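Local coordinates for kelch domain-containing protein (Colletotrichum graminicola M1.001, PDB 5C86), which probably oxidises alcohols with copper as cofactor, as a fungal member of the galactose oxidase and glyoxal oxidase family with a Kelch beta-propeller, at residues 148-151 with 152-155; 216-219 with 220-223; 64-67 with 68-71; 465-468 with 469-473. All coordinates share one frame; numbering follows the deposited sequence. Where two conformers were deposited one is given.

How the contacts relate
From the N terminus the chain meets contact 3 first, then contacts 1, 2 and 4; each is local and finishes before the next begins, so none nest or cross. Contact 3 (64-71) turns the chain out of strand 63-66 on its way to strand 75-78. Contact 1 (148-155) closes a hairpin between strands 147-150 and 155-158 of one four-stranded antiparallel sheet. Contact 2 (216-223) lies in the connection from strand 208-214 to strand 225-230, which belong to two successive sheets. Contact 4 (465-473) turns back after strand 459-466 in the early set domain, its centre about 40 Å from those of contacts 1 and 3.

Contact 1. Residues 148-151 with 152-155; sequences VYDP and KANT
Asp150 and Lys152 meet through a single oxygen: Asp150 OD1 takes the backbone N of Lys152 at 2.9 Å, closing an Asx turn, and forms a salt bridge with Lys152 NZ at 2.8 Å. The two donors arrive from opposite faces of the carboxylate, NZ well above its plane, and a weak bond from Ala153 N adds to the grip on OD1. Bends at chi3 and chi4 (-56° and -39°) curl the lysine chain back to the Asp150 carboxylate. At the other side of the hairpin Tyr149 OH donates to Asn154 OD1 at 2.6 Å; the amide oxygen lies at the ring edge while the amide and ring planes stand 81° apart. Asn154 OD1 is gripped a second time by Ser112 N. The backbone positions both pairs: Asp150 N donates to Thr155 O at 2.9 Å, and Asn154 and Thr155 together face Asp150 in a G1 beta bulge. Water 1 links Val148 O to Thr155 OG1. This tight hairpin within the Kelch motif joins strands 147-150 and 155-158, the latter at the edge of its sheet; Tyr149 bonds through its backbone to Ile131 of strand 131-134, its ring meets that of Trp156 in strand 155-158, and its side chain touches Leu111 of strand 109-111.

Contact 2. Residues 216-219 with 220-223; sequences GTDE and DSMC
The carboxylate of Asp218 has Ser221 OG off its plane on one face, nearer OD2 (3.1 Å) than OD1 (3.8 Å), while Arg215 NE makes a salt bridge with Asp218 OD2 and Asn253 ND2 a hydrogen bond with Asp218 OD1. The second carboxylate, on Asp220, is turned from residues 216-219: its OD1 takes Lys196 N and its OD2 takes Gln170 N. All of this sits in the irregular connection between strands 208-214 and 225-230, which passes from one four-stranded antiparallel sheet of the beta-propeller to the next. Ser221 folds back toward the preceding residues, and its OG, beside the backbone N at chi1 -70°, also comes within 2.9 Å of Glu219 O. Water 2 donates to both Asp218 OD1 and Ser221 OG, so Ser221 OG has three oxygen neighbours. Arg215 probably offsets the charge of Asp218, while Asp220, buried, is fixed in its rotation by two backbone N-H groups. Glu219 leads off in another direction, with Lys196 NZ only a long, weak ion-pair partner. With a bend at chi2 (-50°), Glu219 OE1 reaches water 3, which donates to it at 2.8 Å and accepts from Asp220 N at 3.0 Å.

Contact 3. Residues 64-67 with 68-71; sequences VQNT and QHDM
Asn66 points its amide into the loop that follows it, and Gln68, His69 and Met71 meet that flat group. Its oxygen faces the backbone: Asn66 OD1 accepts from Gln68 N at 3.1 Å, with an N-H...O angle of 160° and the donor only slightly tilted from the carbonyl plane. A weaker bond comes from His69 N. The nitrogen end faces side chains instead, with Asn66 ND2 lying 3.5 Å from His69 CB and giving a weak, bent hydrogen bond to Met71 SD at 3.4 Å. With CG anti to the backbone N (chi1 -169°), the amide of Asn66 is turned toward residues 68-71, OD1 at the backbone N-H groups and ND2 at Met71. Amide and imidazole stand nearly upright to one another, 77° between planes, and the ring leads away from the amide. Met71 touches both: its CG sits 3.6 Å above the imidazole plane over the ring centre, a CH-pi approach; the chain runs on from CG to SD beside Asn66 ND2, and the bend at chi3 turns CE toward Asn66. The histidine's rotation is set from outside, Ser96 OG bonding to His69 ND1 and Gly88 O to His69 NE2, and Thr47 OG1 bonds to both His69 O and Met71 N. Met71's side chain is about 10 Å from that of His423, which binds copper in the metal-bound enzyme; no copper is present here. The arrangement is an Asx turn that starts on Asn66, the second residue of a classic beta bulge in which Gln65 and Asn66 face Thr47.

Contact 4. Residues 465-468 with 469-473; sequences AMNE and AGVPC
Residues 465-468 and 469-473 run in nearly opposite directions, joined by a type I turn from Asn467 to Gly470 whose closing bond runs from Gly470 N to Asn467 O at 2.8 Å. Asn467 N to Val471 O at 3.0 Å and Cys473 N to Ala465 O at 2.8 Å hold the two arms together. Asn467 adds a side-chain bond just past the turn: Val471 N donates to Asn467 OD1 at 3.0 Å, from above the amide plane by 51°. The first torsion (chi1 73°), with CG lodged between the backbone N and the carbonyl carbon, folds the amide over the turn so that it lies alongside Val471, both side chains pointing the same way. Further down, Ala465 N donates to the thiol sulfur, Cys473 SG, at 3.2 Å with an N-H...S angle of 157°, and Ala465 CB also packs on that sulfur. Met466 CG rests 3.8 Å from Pro472 CB. Met466 also pairs through its backbone with Thr412, in the neighbouring strand 412-422, and touches Pro287; Pro472 touches Ala344 and Tyr372, and Arg384 NE bonds to Pro472 O. The turn reverses the chain at the end of strand 459-466, Met466 and Pro472 forming a single backbone bridge; that strand lies between strands 412-422 and 476-481 of the early set domain.

Contact 1. Residues 148-151 with 152-155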
loop_
_atom_site.group_PDB
_atom_site.type_symbol
_atom_site.label_atom_id
_atom_site.label_comp_id
_atom_site.label_asym_id
_atom_site.label_seq_id
_atom_site.Cartn_x
_atom_site.Cartn_y
_atom_site.Cartn_z
ATOM N N VAL A 148 19.182 0.552 5.572
ATOM C CA VAL A 148 18.207 1.362 6.351
ATOM C C VAL A 148 18.555 2.829 6.324
ATOM O O VAL A 148 19.739 3.220 6.463
ATOM C CB VAL A 148 18.036 0.792 7.721
ATOM C CG1 VAL A 148 19.289 0.859 8.613
ATOM C CG2 VAL A 148 16.844 1.470 8.455
ATOM N N TYR A 149 17.533 3.675 6.087
ATOM C CA TYR A 149 17.638 5.084 6.020
ATOM C C TYR A 149 17.188 5.729 7.358
ATOM O O TYR A 149 16.060 5.492 7.817
ATOM C CB TYR A 149 16.828 5.663 4.916
ATOM C CG TYR A 149 16.915 7.128 4.734
ATOM C CD1 TYR A 149 18.093 7.752 4.283
ATOM C CD2 TYR A 149 15.855 7.944 5.005
ATOM C CE1 TYR A 149 18.142 9.106 4.074
ATOM C CE2 TYR A 149 15.876 9.334 4.824
ATOM C CZ TYR A 149 17.063 9.962 4.365
ATOM O OH TYR A 149 17.119 11.364 4.223
ATOM N N ASP A 150 18.009 6.620 7.906
ATOM C CA ASP A 150 17.662 7.340 9.142
ATOM C C ASP A 150 17.372 8.726 8.679
ATOM O O ASP A 150 18.259 9.483 8.321
ATOM C CB ASP A 150 18.813 7.303 10.141
ATOM C CG ASP A 150 18.499 8.110 11.436
ATOM O OD1 ASP A 150 17.609 8.961 11.381
ATOM O OD2 ASP A 150 19.161 7.881 12.438
ATOM N N PRO A 151 16.110 9.175 8.683
ATOM C CA PRO A 151 15.764 10.435 8.114
ATOM C C PRO A 151 16.248 11.607 8.944
ATOM O O PRO A 151 16.367 12.683 8.423
ATOM C CB PRO A 151 14.217 10.402 8.023
ATOM C CG PRO A 151 13.847 9.429 9.037
ATOM C CD PRO A 151 14.898 8.374 8.968
ATOM N N LYS A 152 16.499 11.393 10.210
ATOM C CA LYS A 152 17.053 12.469 11.092
ATOM C C LYS A 152 18.498 12.723 10.779
ATOM O O LYS A 152 18.930 13.832 10.944
ATOM C CB LYS A 152 16.907 12.095 12.563
ATOM C CG LYS A 152 15.414 12.027 12.985
ATOM C CD LYS A 152 15.208 11.473 14.416
ATOM C CE LYS A 152 15.839 10.071 14.618
ATOM N NZ LYS A 152 15.730 9.052 13.470
ATOM N N ALA A 153 19.244 11.693 10.363
ATOM C CA ALA A 153 20.693 11.876 9.988
ATOM C C ALA A 153 20.958 11.928 8.485
ATOM O O ALA A 153 22.118 12.089 8.122
ATOM C CB ALA A 153 21.487 10.772 10.585
ATOM N N ASN A 154 19.921 11.823 7.622
ATOM C CA ASN A 154 19.998 11.622 6.149
ATOM C C ASN A 154 21.094 10.651 5.746
ATOM O O ASN A 154 21.920 10.991 4.881
ATOM C CB ASN A 154 20.114 12.979 5.434
ATOM C CG ASN A 154 20.063 12.932 3.889
ATOM O OD1 ASN A 154 19.354 12.186 3.194
ATOM N ND2 ASN A 154 20.861 13.805 3.316
ATOM N N THR A 155 21.120 9.494 6.379
ATOM C CA THR A 155 22.100 8.456 6.108
ATOM C C THR A 155 21.431 7.144 5.761
ATOM O O THR A 155 20.402 6.818 6.360
ATOM C CB THR A 155 23.000 8.157 7.318
ATOM O OG1 THR A 155 22.205 7.647 8.419
ATOM C CG2 THR A 155 23.738 9.402 7.735
HETATM O O HOH W 1 21.142 4.781 8.614
#

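Contact 2. Residues 216-219 with 220-223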
loop_
_atom_site.group_PDB
_atom_site.type_symbol
_atom_site.label_atom_id
_atom_site.label_comp_id
_atom_site.label_asym_id
_atom_site.label_seq_id
_atom_site.Cartn_x
_atom_site.Cartn_y
_atom_site.Cartn_z
ATOM N N GLY A 216 2.567 -21.695 5.204
ATOM C CA GLY A 216 1.733 -22.899 5.041
ATOM C C GLY A 216 2.237 -23.834 3.977
ATOM O O GLY A 216 3.430 -24.063 3.916
ATOM N N THR A 217 1.336 -24.351 3.150
ATOM C CA THR A 217 1.736 -25.137 2.004
ATOM C C THR A 217 1.717 -24.310 0.726
ATOM O O THR A 217 1.693 -24.839 -0.350
ATOM C CB THR A 217 0.756 -26.310 1.768
ATOM O OG1 THR A 217 -0.589 -25.777 1.638
ATOM C CG2 THR A 217 0.909 -27.255 2.947
ATOM N N ASP A 218 1.723 -22.979 0.841
ATOM C CA ASP A 218 1.759 -22.140 -0.390
ATOM C C ASP A 218 3.051 -22.319 -1.147
ATOM O O ASP A 218 4.133 -22.728 -0.599
ATOM C CB ASP A 218 1.593 -20.655 0.011
ATOM C CG ASP A 218 1.066 -19.761 -1.109
ATOM O OD1 ASP A 218 0.507 -20.291 -2.103
ATOM O OD2 ASP A 218 1.202 -18.486 -0.950
ATOM N N GLU A 219 2.945 -22.049 -2.429
ATOM C CA GLU A 219 4.109 -21.965 -3.309
ATOM C C GLU A 219 4.647 -20.514 -3.342
ATOM O O GLU A 219 4.010 -19.580 -2.884
ATOM C CB GLU A 219 3.778 -22.440 -4.742
ATOM C CG GLU A 219 3.322 -23.900 -4.944
ATOM C CD GLU A 219 4.222 -24.926 -4.284
ATOM O OE1 GLU A 219 5.470 -24.741 -4.181
ATOM O OE2 GLU A 219 3.665 -25.946 -3.838
ATOM N N ASP A 220 5.799 -20.330 -3.928
ATOM C CA ASP A 220 6.306 -19.001 -4.198
ATOM C C ASP A 220 5.233 -18.215 -5.021
ATOM O O ASP A 220 4.527 -18.771 -5.891
ATOM C CB ASP A 220 7.525 -19.089 -5.062
ATOM C CG ASP A 220 8.744 -19.623 -4.319
ATOM O OD1 ASP A 220 8.791 -19.688 -3.071
ATOM O OD2 ASP A 220 9.756 -19.888 -5.022
ATOM N N SER A 221 5.075 -16.904 -4.678
ATOM C CA SER A 221 3.881 -16.167 -5.098
ATOM C C SER A 221 4.272 -14.739 -5.469
ATOM O O SER A 221 3.724 -13.762 -4.964
ATOM C CB SER A 221 2.904 -16.113 -3.911
ATOM O OG SER A 221 2.334 -17.376 -3.630
ATOM N N MET A 222 5.091 -14.612 -6.509
ATOM C CA MET A 222 5.540 -13.320 -6.958
ATOM C C MET A 222 4.348 -12.519 -7.453
ATOM O O MET A 222 3.528 -13.059 -8.186
ATOM C CB MET A 222 6.534 -13.476 -8.085
ATOM C CG MET A 222 7.075 -12.147 -8.647
ATOM S SD MET A 222 7.883 -11.049 -7.468
ATOM C CE MET A 222 9.372 -11.939 -7.095
ATOM N N CYS A 223 4.277 -11.262 -7.021
ATOM C CA CYS A 223 3.200 -10.337 -7.376
ATOM C C CYS A 223 1.850 -10.852 -6.984
ATOM O O CYS A 223 0.838 -10.528 -7.608
ATOM C CB CYS A 223 3.255 -9.912 -8.833
ATOM S SG CYS A 223 4.848 -9.041 -9.161
HETATM O O HOH W 2 0.179 -18.846 -4.469
HETATM O O HOH W 3 7.140 -22.715 -5.181
#

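Contact 3. Residues 64-67 with 68-71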
loop_
_atom_site.group_PDB
_atom_site.type_symbol
_atom_site.label_atom_id
_atom_site.label_comp_id
_atom_site.label_asym_id
_atom_site.label_seq_id
_atom_site.Cartn_x
_atom_site.Cartn_y
_atom_site.Cartn_z
ATOM N N VAL A 64 6.917 17.916 -14.918
ATOM C CA VAL A 64 8.139 17.379 -14.497
ATOM C C VAL A 64 8.431 17.754 -13.068
ATOM O O VAL A 64 9.107 18.733 -12.724
ATOM C CB VAL A 64 9.342 17.680 -15.453
ATOM C CG1 VAL A 64 10.612 17.063 -14.878
ATOM C CG2 VAL A 64 9.058 17.148 -16.817
ATOM N N GLN A 65 7.887 16.950 -12.148
ATOM C CA GLN A 65 7.870 17.396 -10.772
ATOM C C GLN A 65 9.128 16.969 -10.104
ATOM O O GLN A 65 9.484 17.505 -9.071
ATOM C CB GLN A 65 6.647 16.805 -10.009
ATOM C CG GLN A 65 6.373 17.576 -8.737
ATOM C CD GLN A 65 5.346 16.904 -7.861
ATOM O OE1 GLN A 65 4.736 15.883 -8.266
ATOM N NE2 GLN A 65 5.101 17.486 -6.681
ATOM N N ASN A 66 9.840 15.965 -10.690
ATOM C CA ASN A 66 11.096 15.557 -10.196
ATOM C C ASN A 66 12.110 15.690 -11.351
ATOM O O ASN A 66 11.961 15.038 -12.362
ATOM C CB ASN A 66 11.078 14.079 -9.708
ATOM C CG ASN A 66 12.310 13.740 -8.948
ATOM O OD1 ASN A 66 13.402 14.291 -9.207
ATOM N ND2 ASN A 66 12.209 12.896 -7.944
ATOM N N THR A 67 13.069 16.607 -11.160
ATOM C CA THR A 67 14.021 16.947 -12.248
ATOM C C THR A 67 15.303 16.179 -12.209
ATOM O O THR A 67 16.132 16.385 -13.129
ATOM C CB THR A 67 14.407 18.490 -12.144
ATOM O OG1 THR A 67 15.247 18.751 -10.986
ATOM C CG2 THR A 67 13.173 19.302 -12.248
ATOM N N GLN A 68 15.548 15.361 -11.193
ATOM C CA GLN A 68 16.779 14.614 -10.969
ATOM C C GLN A 68 16.698 13.056 -10.967
ATOM O O GLN A 68 17.715 12.393 -11.021
ATOM C CB GLN A 68 17.396 15.003 -9.641
ATOM C CG GLN A 68 17.848 16.485 -9.610
ATOM C CD GLN A 68 18.611 16.909 -8.343
ATOM O OE1 GLN A 68 19.594 16.281 -7.900
ATOM N NE2 GLN A 68 18.136 17.989 -7.732
ATOM N N HIS A 69 15.482 12.514 -10.783
ATOM C CA HIS A 69 15.248 11.067 -10.501
ATOM C C HIS A 69 14.086 10.686 -11.364
ATOM O O HIS A 69 13.021 11.354 -11.355
ATOM C CB HIS A 69 14.960 10.962 -8.994
ATOM C CG HIS A 69 14.747 9.596 -8.438
ATOM N ND1 HIS A 69 14.624 9.426 -7.066
ATOM C CD2 HIS A 69 14.647 8.363 -8.988
ATOM C CE1 HIS A 69 14.427 8.149 -6.798
ATOM N NE2 HIS A 69 14.502 7.476 -7.925
ATOM N N ASP A 70 14.289 9.624 -12.187
ATOM C CA ASP A 70 13.208 8.949 -12.887
ATOM C C ASP A 70 12.729 7.828 -11.962
ATOM O O ASP A 70 13.474 6.866 -11.693
ATOM C CB ASP A 70 13.728 8.265 -14.196
ATOM C CG ASP A 70 12.612 7.739 -15.038
ATOM O OD1 ASP A 70 11.618 7.205 -14.428
ATOM O OD2 ASP A 70 12.602 7.788 -16.283
ATOM N N MET A 71 11.572 8.090 -11.354
ATOM C CA MET A 71 11.065 7.299 -10.262
ATOM C C MET A 71 10.205 6.085 -10.686
ATOM O O MET A 71 9.370 5.601 -9.914
ATOM C CB MET A 71 10.263 8.207 -9.307
ATOM C CG MET A 71 11.086 9.262 -8.622
ATOM S SD MET A 71 10.186 10.228 -7.382
ATOM C CE MET A 71 8.926 10.776 -8.372
#

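Contact 4. Residues 465-468 with 469-473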
loop_
_atom_site.group_PDB
_atom_site.type_symbol
_atom_site.label_atom_id
_atom_site.label_comp_id
_atom_site.label_asym_id
_atom_site.label_seq_id
_atom_site.Cartn_x
_atom_site.Cartn_y
_atom_site.Cartn_z
ATOM N N ALA A 465 -14.918 6.826 11.281
ATOM C CA ALA A 465 -15.940 6.496 12.234
ATOM C C ALA A 465 -17.056 5.861 11.416
ATOM O O ALA A 465 -17.429 6.405 10.350
ATOM C CB ALA A 465 -16.443 7.710 12.928
ATOM N N MET A 466 -17.599 4.768 11.920
ATOM C CA MET A 466 -18.636 4.007 11.252
ATOM C C MET A 466 -19.866 3.991 12.163
ATOM O O MET A 466 -19.805 3.625 13.318
ATOM C CB MET A 466 -18.161 2.596 10.915
ATOM C CG MET A 466 -17.117 2.597 9.794
ATOM S SD MET A 466 -15.831 1.328 9.934
ATOM C CE MET A 466 -15.023 1.814 11.473
ATOM N N ASN A 467 -21.027 4.393 11.617
ATOM C CA ASN A 467 -22.255 4.308 12.362
ATOM C C ASN A 467 -22.660 2.860 12.603
ATOM O O ASN A 467 -21.964 1.889 12.233
ATOM C CB ASN A 467 -23.359 5.161 11.659
ATOM C CG ASN A 467 -23.885 4.555 10.406
ATOM O OD1 ASN A 467 -23.684 3.389 10.096
ATOM N ND2 ASN A 467 -24.668 5.384 9.645
ATOM N N GLU A 468 -23.770 2.703 13.306
ATOM C CA GLU A 468 -24.194 1.421 13.756
ATOM C C GLU A 468 -24.492 0.477 12.591
ATOM O O GLU A 468 -24.308 -0.774 12.708
ATOM C CB GLU A 468 -25.421 1.577 14.680
ATOM C CG GLU A 468 -25.836 0.307 15.385
ATOM C CD GLU A 468 -26.791 0.548 16.584
ATOM O OE1 GLU A 468 -27.317 1.692 16.813
ATOM O OE2 GLU A 468 -27.015 -0.429 17.349
ATOM N N ALA A 469 -24.945 1.019 11.443
ATOM C CA ALA A 469 -25.155 0.225 10.244
ATOM C C ALA A 469 -23.862 -0.085 9.493
ATOM O O ALA A 469 -23.863 -0.747 8.475
ATOM C CB ALA A 469 -26.149 0.909 9.286
ATOM N N GLY A 470 -22.751 0.517 9.881
ATOM C CA GLY A 470 -21.496 0.246 9.214
ATOM C C GLY A 470 -21.058 1.283 8.186
ATOM O O GLY A 470 -19.997 1.088 7.597
ATOM N N VAL A 471 -21.786 2.391 8.054
ATOM C CA VAL A 471 -21.412 3.378 7.094
ATOM C C VAL A 471 -20.329 4.299 7.606
ATOM O O VAL A 471 -20.470 4.907 8.675
ATOM C CB VAL A 471 -22.670 4.270 6.750
ATOM C CG1 VAL A 471 -22.272 5.287 5.745
ATOM C CG2 VAL A 471 -23.847 3.362 6.367
ATOM N N PRO A 472 -19.197 4.441 6.886
ATOM C CA PRO A 472 -18.134 5.291 7.345
ATOM C C PRO A 472 -18.290 6.728 6.982
ATOM O O PRO A 472 -18.857 7.100 5.909
ATOM C CB PRO A 472 -16.917 4.755 6.653
ATOM C CG PRO A 472 -17.455 4.226 5.335
ATOM C CD PRO A 472 -18.808 3.690 5.653
ATOM N N CYS A 473 -17.798 7.596 7.851
ATOM C CA CYS A 473 -17.591 8.974 7.528
ATOM C C CYS A 473 -16.511 9.128 6.466
ATOM O O CYS A 473 -15.775 8.162 6.144
ATOM C CB CYS A 473 -17.276 9.816 8.720
ATOM S SG CYS A 473 -15.701 9.440 9.516
#